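Long-range contacts in uncharacterized protein (Parabacteroides merdae ATCC 43184, PDB 4OPW), which is of unknown function but is a putative adhesin of the putative auto-transporter adhesin head GIN domain family, built on stacked parallel beta-strands: residues S12-I18 with P41-I45; I175-I181 with I195-A201; G215-Y221 with K234-V240. One frame throughout, in Å; residues are numbered along the deposited sequence.

Contact 1: S12-I18 with P41-I45; sequences STKKITI and PHIEI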
# COMPACT_ATOMS: atom_id res chain seq x y z
N SER A 12 -22.79 9.20 -12.60
CA SER A 12 -23.93 8.60 -11.91
C SER A 12 -23.41 7.53 -10.96
O SER A 12 -22.36 6.93 -11.23
CB SER A 12 -24.96 8.03 -12.88
OG SER A 12 -24.56 6.79 -13.45
N THR A 13 -24.13 7.32 -9.87
CA THR A 13 -23.74 6.34 -8.86
C THR A 13 -24.76 5.20 -8.82
O THR A 13 -25.96 5.44 -8.82
CB THR A 13 -23.58 7.03 -7.51
OG1 THR A 13 -22.62 8.09 -7.64
CG2 THR A 13 -23.13 6.09 -6.42
N LYS A 14 -24.25 3.95 -8.83
CA LYS A 14 -25.06 2.74 -8.69
C LYS A 14 -24.52 1.92 -7.52
O LYS A 14 -23.31 1.72 -7.40
CB LYS A 14 -25.07 1.91 -9.97
CG LYS A 14 -25.82 2.57 -11.12
CD LYS A 14 -25.84 1.66 -12.35
CE LYS A 14 -26.40 2.33 -13.58
NZ LYS A 14 -27.87 2.54 -13.48
N LYS A 15 -25.45 1.44 -6.67
CA LYS A 15 -25.11 0.66 -5.50
C LYS A 15 -25.79 -0.70 -5.57
O LYS A 15 -27.01 -0.80 -5.76
CB LYS A 15 -25.51 1.42 -4.23
CG LYS A 15 -25.09 0.72 -2.93
CD LYS A 15 -25.53 1.53 -1.73
CE LYS A 15 -24.81 1.10 -0.47
NZ LYS A 15 -24.91 2.13 0.60
N ILE A 16 -25.00 -1.75 -5.42
CA ILE A 16 -25.53 -3.12 -5.45
C ILE A 16 -24.91 -3.91 -4.32
O ILE A 16 -23.92 -3.48 -3.71
CB ILE A 16 -25.29 -3.82 -6.84
CG1 ILE A 16 -23.77 -3.99 -7.14
CG2 ILE A 16 -26.04 -3.11 -8.00
CD1 ILE A 16 -23.40 -4.90 -8.32
N THR A 17 -25.47 -5.09 -4.04
CA THR A 17 -24.88 -5.98 -3.05
C THR A 17 -23.66 -6.61 -3.69
O THR A 17 -23.56 -6.67 -4.93
CB THR A 17 -25.89 -7.03 -2.58
OG1 THR A 17 -26.36 -7.74 -3.74
CG2 THR A 17 -27.06 -6.39 -1.81
N ILE A 18 -22.71 -7.04 -2.85
CA ILE A 18 -21.52 -7.72 -3.34
C ILE A 18 -21.26 -8.96 -2.50
O ILE A 18 -21.54 -8.96 -1.30
CB ILE A 18 -20.29 -6.76 -3.38
CG1 ILE A 18 -19.12 -7.36 -4.19
CG2 ILE A 18 -19.85 -6.30 -1.96
CD1 ILE A 18 -17.89 -6.39 -4.40
N PRO A 41 -22.33 -6.62 2.85
CA PRO A 41 -21.44 -5.98 1.88
C PRO A 41 -22.16 -5.44 0.66
O PRO A 41 -23.04 -6.09 0.06
CB PRO A 41 -20.44 -7.08 1.51
CG PRO A 41 -20.50 -8.05 2.66
CD PRO A 41 -21.96 -8.04 3.05
N HIS A 42 -21.80 -4.20 0.32
CA HIS A 42 -22.26 -3.50 -0.87
C HIS A 42 -21.07 -2.96 -1.64
O HIS A 42 -19.97 -2.80 -1.08
CB HIS A 42 -23.22 -2.35 -0.52
CG HIS A 42 -24.57 -2.80 -0.06
ND1 HIS A 42 -24.83 -3.04 1.28
CD2 HIS A 42 -25.69 -3.03 -0.77
CE1 HIS A 42 -26.10 -3.42 1.34
NE2 HIS A 42 -26.66 -3.44 0.13
N ILE A 43 -21.30 -2.65 -2.92
CA ILE A 43 -20.32 -1.97 -3.77
C ILE A 43 -21.05 -0.81 -4.45
O ILE A 43 -22.14 -0.99 -5.01
CB ILE A 43 -19.54 -2.89 -4.74
CG1 ILE A 43 -18.40 -2.12 -5.46
CG2 ILE A 43 -20.46 -3.66 -5.72
CD1 ILE A 43 -17.25 -3.00 -5.98
N GLU A 44 -20.47 0.38 -4.33
CA GLU A 44 -21.02 1.60 -4.90
C GLU A 44 -20.03 2.10 -5.94
O GLU A 44 -18.85 2.32 -5.63
CB GLU A 44 -21.25 2.60 -3.76
CG GLU A 44 -22.08 3.80 -4.14
CD GLU A 44 -22.48 4.64 -2.94
OE1 GLU A 44 -21.59 5.05 -2.16
OE2 GLU A 44 -23.70 4.91 -2.79
N ILE A 45 -20.51 2.25 -7.19
CA ILE A 45 -19.70 2.69 -8.34
C ILE A 45 -20.18 4.03 -8.84
O ILE A 45 -21.37 4.17 -9.17
CB ILE A 45 -19.75 1.64 -9.52
CG1 ILE A 45 -19.37 0.21 -9.08
CG2 ILE A 45 -18.94 2.10 -10.77
CD1 ILE A 45 -17.89 0.00 -8.62
O HOH W 1 -21.99 2.91 -0.15
O HOH W 2 -24.92 5.12 -0.17

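Contact 2: I175-I181 with I195-A201; sequences ITTDGEI and ITGKGSA. With EDO (1,2-ethanediol), chain F.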
# COMPACT_ATOMS: atom_id res chain seq x y z
N ILE A 175 15.41 -1.17 0.57
CA ILE A 175 15.32 -0.22 -0.55
C ILE A 175 16.28 -0.73 -1.62
O ILE A 175 17.46 -0.95 -1.32
CB ILE A 175 15.58 1.28 -0.20
CG1 ILE A 175 14.52 1.83 0.80
CG2 ILE A 175 15.62 2.17 -1.49
CD1 ILE A 175 14.98 3.03 1.60
N THR A 176 15.78 -0.88 -2.87
CA THR A 176 16.62 -1.34 -3.98
C THR A 176 16.45 -0.35 -5.13
O THR A 176 15.32 -0.00 -5.46
CB THR A 176 16.27 -2.79 -4.38
OG1 THR A 176 16.37 -3.63 -3.22
CG2 THR A 176 17.20 -3.33 -5.46
N THR A 177 17.59 0.15 -5.68
CA THR A 177 17.73 1.17 -6.75
C THR A 177 17.52 2.56 -6.15
O THR A 177 18.42 3.39 -6.22
CB THR A 177 16.82 0.93 -7.99
OG1 THR A 177 17.02 -0.41 -8.48
CG2 THR A 177 17.06 1.95 -9.12
N ASP A 178 16.32 2.84 -5.62
CA ASP A 178 15.99 4.13 -5.00
C ASP A 178 14.67 4.04 -4.26
O ASP A 178 13.94 3.09 -4.46
CB ASP A 178 15.90 5.25 -6.06
CG ASP A 178 16.09 6.66 -5.52
OD1 ASP A 178 16.35 6.81 -4.30
OD2 ASP A 178 16.03 7.61 -6.32
N GLY A 179 14.39 5.01 -3.41
CA GLY A 179 13.18 5.04 -2.61
C GLY A 179 13.39 5.65 -1.24
O GLY A 179 14.53 5.86 -0.82
N GLU A 180 12.27 5.95 -0.56
CA GLU A 180 12.33 6.55 0.78
C GLU A 180 11.44 5.84 1.75
O GLU A 180 10.23 5.71 1.49
CB GLU A 180 11.92 8.05 0.78
CG GLU A 180 12.67 8.96 -0.17
CD GLU A 180 11.95 10.29 -0.35
OE1 GLU A 180 11.63 10.94 0.67
OE2 GLU A 180 11.67 10.65 -1.51
N ILE A 181 11.99 5.42 2.88
CA ILE A 181 11.19 4.87 3.97
C ILE A 181 11.22 5.92 5.08
O ILE A 181 12.31 6.32 5.51
CB ILE A 181 11.68 3.46 4.46
CG1 ILE A 181 11.43 2.38 3.37
CG2 ILE A 181 10.99 3.07 5.80
CD1 ILE A 181 12.12 1.02 3.60
N ILE A 195 19.97 -1.19 2.03
CA ILE A 195 19.84 -0.27 0.88
C ILE A 195 20.86 -0.71 -0.18
O ILE A 195 22.05 -0.78 0.12
CB ILE A 195 19.96 1.25 1.20
CG1 ILE A 195 18.90 1.70 2.25
CG2 ILE A 195 19.81 2.07 -0.12
CD1 ILE A 195 19.00 3.16 2.69
N THR A 196 20.39 -0.98 -1.42
CA THR A 196 21.25 -1.34 -2.55
C THR A 196 20.96 -0.30 -3.63
O THR A 196 19.87 -0.30 -4.21
CB THR A 196 20.97 -2.80 -3.03
OG1 THR A 196 20.97 -3.70 -1.91
CG2 THR A 196 21.98 -3.29 -4.09
N GLY A 197 21.91 0.61 -3.84
CA GLY A 197 21.79 1.73 -4.77
C GLY A 197 21.56 2.99 -3.98
O GLY A 197 22.17 3.19 -2.92
N LYS A 198 20.64 3.84 -4.45
CA LYS A 198 20.30 5.08 -3.76
C LYS A 198 19.14 4.86 -2.81
O LYS A 198 18.49 3.81 -2.82
CB LYS A 198 19.92 6.19 -4.79
CG LYS A 198 21.01 6.61 -5.76
CD LYS A 198 20.43 7.08 -7.11
CE LYS A 198 19.77 8.44 -7.10
NZ LYS A 198 19.34 8.84 -8.46
N GLY A 199 18.87 5.86 -1.99
CA GLY A 199 17.72 5.79 -1.11
C GLY A 199 17.94 6.37 0.26
O GLY A 199 19.04 6.75 0.64
N SER A 200 16.86 6.42 1.00
CA SER A 200 16.86 7.00 2.34
C SER A 200 15.91 6.23 3.24
O SER A 200 14.72 6.08 2.91
CB SER A 200 16.45 8.48 2.26
OG SER A 200 16.14 9.03 3.53
N ALA A 201 16.44 5.73 4.36
CA ALA A 201 15.59 5.05 5.33
C ALA A 201 15.70 5.76 6.67
O ALA A 201 16.81 5.98 7.15
CB ALA A 201 15.97 3.58 5.47
C1 EDO F . 16.44 9.47 -2.45
O1 EDO F . 16.37 9.66 -1.05
C2 EDO F . 15.02 9.32 -3.05
O2 EDO F . 14.37 10.58 -3.12
O HOH W 3 18.60 -3.71 -0.77
O HOH W 4 13.53 8.82 4.40

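Contact 3: G215-Y221 with K234-V240; sequences GKGNIRY and KGTVEEV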
# COMPACT_ATOMS: atom_id res chain seq x y z
N GLY A 215 26.23 1.20 -2.03
CA GLY A 215 25.91 2.38 -2.83
C GLY A 215 25.88 3.67 -2.03
O GLY A 215 26.51 3.75 -0.97
N LYS A 216 25.10 4.66 -2.50
CA LYS A 216 24.99 6.02 -1.92
C LYS A 216 23.82 6.20 -0.93
O LYS A 216 23.69 7.27 -0.32
CB LYS A 216 24.81 7.05 -3.06
CG LYS A 216 26.08 7.33 -3.84
CD LYS A 216 25.78 8.09 -5.12
CE LYS A 216 26.51 7.53 -6.33
NZ LYS A 216 27.98 7.75 -6.26
N GLY A 217 22.99 5.18 -0.78
CA GLY A 217 21.85 5.22 0.13
C GLY A 217 22.22 5.47 1.58
O GLY A 217 23.30 5.06 2.03
N ASN A 218 21.35 6.16 2.31
CA ASN A 218 21.62 6.50 3.71
C ASN A 218 20.58 5.94 4.66
O ASN A 218 19.38 5.96 4.36
CB ASN A 218 21.68 8.01 3.90
CG ASN A 218 22.85 8.63 3.20
OD1 ASN A 218 24.00 8.35 3.53
ND2 ASN A 218 22.58 9.41 2.16
N ILE A 219 21.05 5.46 5.81
CA ILE A 219 20.21 4.97 6.88
C ILE A 219 20.35 5.95 8.04
O ILE A 219 21.46 6.23 8.50
CB ILE A 219 20.56 3.53 7.30
CG1 ILE A 219 20.30 2.54 6.14
CG2 ILE A 219 19.79 3.13 8.60
CD1 ILE A 219 20.85 1.10 6.38
N ARG A 220 19.22 6.51 8.49
CA ARG A 220 19.23 7.42 9.64
C ARG A 220 18.34 6.81 10.70
O ARG A 220 17.22 6.40 10.40
CB ARG A 220 18.79 8.85 9.23
CG ARG A 220 19.77 9.56 8.28
CD ARG A 220 21.14 9.82 8.91
NE ARG A 220 22.08 10.43 7.97
CZ ARG A 220 22.95 9.77 7.21
NH1 ARG A 220 22.99 8.44 7.24
NH2 ARG A 220 23.77 10.42 6.41
N TYR A 221 18.86 6.65 11.92
CA TYR A 221 18.07 5.99 12.95
C TYR A 221 17.97 6.79 14.23
O TYR A 221 18.85 7.58 14.57
CB TYR A 221 18.66 4.59 13.26
CG TYR A 221 20.03 4.61 13.92
CD1 TYR A 221 21.19 4.59 13.16
CD2 TYR A 221 20.15 4.64 15.31
CE1 TYR A 221 22.45 4.60 13.77
CE2 TYR A 221 21.40 4.66 15.92
CZ TYR A 221 22.54 4.63 15.15
OH TYR A 221 23.77 4.65 15.76
N LYS A 234 29.43 5.36 -0.75
CA LYS A 234 29.46 6.69 -0.12
C LYS A 234 28.34 6.88 0.92
O LYS A 234 28.41 7.80 1.74
CB LYS A 234 29.38 7.79 -1.19
CG LYS A 234 30.63 7.88 -2.07
CD LYS A 234 30.35 8.61 -3.38
CE LYS A 234 31.59 8.70 -4.25
NZ LYS A 234 31.26 9.11 -5.64
N GLY A 235 27.35 5.99 0.91
CA GLY A 235 26.24 6.06 1.86
C GLY A 235 26.68 5.80 3.29
O GLY A 235 27.76 5.25 3.50
N THR A 236 25.91 6.23 4.29
CA THR A 236 26.30 6.03 5.69
C THR A 236 25.11 5.63 6.55
O THR A 236 23.95 5.83 6.17
CB THR A 236 26.93 7.32 6.30
OG1 THR A 236 25.95 8.35 6.32
CG2 THR A 236 28.20 7.78 5.59
N VAL A 237 25.43 5.11 7.73
CA VAL A 237 24.52 4.73 8.80
C VAL A 237 24.82 5.69 9.94
O VAL A 237 25.95 5.70 10.44
CB VAL A 237 24.70 3.24 9.21
CG1 VAL A 237 23.70 2.85 10.29
CG2 VAL A 237 24.58 2.31 8.01
N GLU A 238 23.85 6.54 10.32
CA GLU A 238 24.09 7.55 11.36
C GLU A 238 22.88 7.75 12.25
O GLU A 238 21.75 7.68 11.78
CB GLU A 238 24.47 8.91 10.73
CG GLU A 238 25.82 8.96 10.04
CD GLU A 238 26.13 10.26 9.32
OE1 GLU A 238 25.73 11.33 9.82
OE2 GLU A 238 26.79 10.20 8.25
N GLU A 239 23.14 8.02 13.54
CA GLU A 239 22.09 8.33 14.51
C GLU A 239 21.63 9.79 14.34
O GLU A 239 22.46 10.67 14.12
CB GLU A 239 22.63 8.12 15.94
CG GLU A 239 21.53 8.17 16.98
CD GLU A 239 21.91 7.98 18.44
OE1 GLU A 239 22.93 8.56 18.88
OE2 GLU A 239 21.12 7.34 19.16
N VAL A 240 20.34 10.05 14.51
CA VAL A 240 19.84 11.43 14.49
C VAL A 240 19.28 11.74 15.89
O VAL A 240 18.60 10.90 16.47
CB VAL A 240 18.83 11.74 13.37
CG1 VAL A 240 19.52 11.82 12.01
CG2 VAL A 240 17.70 10.74 13.34
O HOH W 5 26.17 9.67 2.70

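Contact 1: S12-I18 with P41-I45
Strands 12-17 and 42-45 run antiparallel, their axes 4.6 Å apart at closest approach and 162° between directions, with hydrogen-bonded and non-hydrogen-bonded pairs alternating. At T13 the methyl CG2 lies 3.4 Å from CG of E44, while OG1 is hydrogen-bonded to T46. K14 and I45 form a hydrogen-bonded pair, with N to O distances of 2.9 Å in both directions. K15, in a non-hydrogen-bonded pair with E44, has its NZ 4.5 Å from E44 OE2, beyond a salt bridge; two waters bridge it to the E44 carboxylate, the one to OE1 weakly. I16 pairs with I43 through the next two backbone bonds, and I16 CG1 touches I43 CG2 at 3.6 Å. Beyond T17, whose CG2 lies 3.6 Å from H42 NE2, I18 N donates to P41 O (3.1 Å), and I18 CD1 meets I43 CD1 at 3.8 Å. I18, I43 and I45 pack on strand 55-60, while strand 80-85 continues the sheet beside 42-46, at the N-terminal end of the parallel beta-helix.

Contact 2: I175-I181 with I195-A201
Two successive turns of a parallel beta-helix stack here, each passing from one sheet to the next round a tight corner. The axes of strands 175-177 and 195-197 approach to 4.7 Å, 7° between their directions; I175 pairs with I195 and T176 with T196, but the register slips by one at the corner (D178 beside G199). I175 is the main knob. Its CG2 sits 3.6 Å from K198 O and 4.2 Å from G199 CA, in a hollow that exists because G199 has no side chain: a CB there would come within 2.8 Å of I175 CG2. The same methyl would crowd a CB on G179. The other branch of I175 reaches the following strand, where CD1 lies 3.3 Å from S200 O and 4.0 Å from CB of the small A201; I195 CG1 closes in on I175 CB at 4.1 Å. At the corner, T177 makes a classic gamma turn, closed by a weak bond from D178 N to T176 O (3.0 Å), and the bare G197 accommodates T177 O. Outside, the hydroxyls of T176 and T196 are joined by water 3, weakly at T176. A 1,2-ethanediol, probably from the crystallisation liquor, lies beside D178, E180 and S200. Five backbone hydrogen bonds, among them T177 N to T196 O (2.7 Å) and S200 N to G179 O (3.0 Å), continue through the corner. D178 OD2 and K198 NZ stay 4.1 Å apart, beyond a salt bridge, so cohesion comes chiefly from main-chain hydrogen bonds between the stacked strands and isoleucine packing on the inner face.

Contact 3: G215-Y221 with K234-V240
G235 N opens the pairing by donating to G215 O (3.0 Å). The next amide, T236 N, is met by a side chain, N218 OD1 (3.0 Å), which also accepts from water 5; that water donates in turn to K234 O. G217 O, buried here, has no hydrogen-bond donor in the model and receives just a CA-H...O contact from G235 CA at 3.1 Å. Regular parallel bonding then sets in: I219 N to T236 O (2.9 Å), E238 N to I219 O (3.0 Å), Y221 N to E238 O (3.1 Å) and V240 N to Y221 O (2.9 Å). These strands are the last two rungs of this face of the parallel beta-helix, with I219 and V237 turned inward onto A211 and I213 of strand 208-214. On the outer face, R220 NH1 donates to T236 O and to its own neighbour I219 O, both at 3.0 Å, and both its terminal nitrogens make weak bonds to T236 OG1. T236 OG1 donates to E238 OE2 (2.8 Å). R220 NH2 lies 3.5 Å from E238 OE2 in a salt bridge of charges alone, the oxygen sitting over the guanidinium face. E239 lays its CB over the Y221 ring, 4.0 Å from the centroid, in a CH-pi contact, while its OE1 pairs with K241.

All three contacts reach the same large mixed sheet. Contact 1 is a surface contact, about 40 Å centre to centre from contact 2 and 48 Å from contact 3, and lies across the centre of the chain from both. It is the antiparallel one; the other two are parallel, partly buried and join consecutive coils. Contacts 2 and 3 adjoin, their centres about 10 Å apart: strand 200-205 neighbours strand 218-221, and N218 N and R220 N lie 2.9 and 2.8 Å from G199 O and A201 O, probable hydrogen bonds. Glycines shape the corners in both, contact 3 adds arginine and glutamate side-chain bonding, and contact 1 bridges its charges through water.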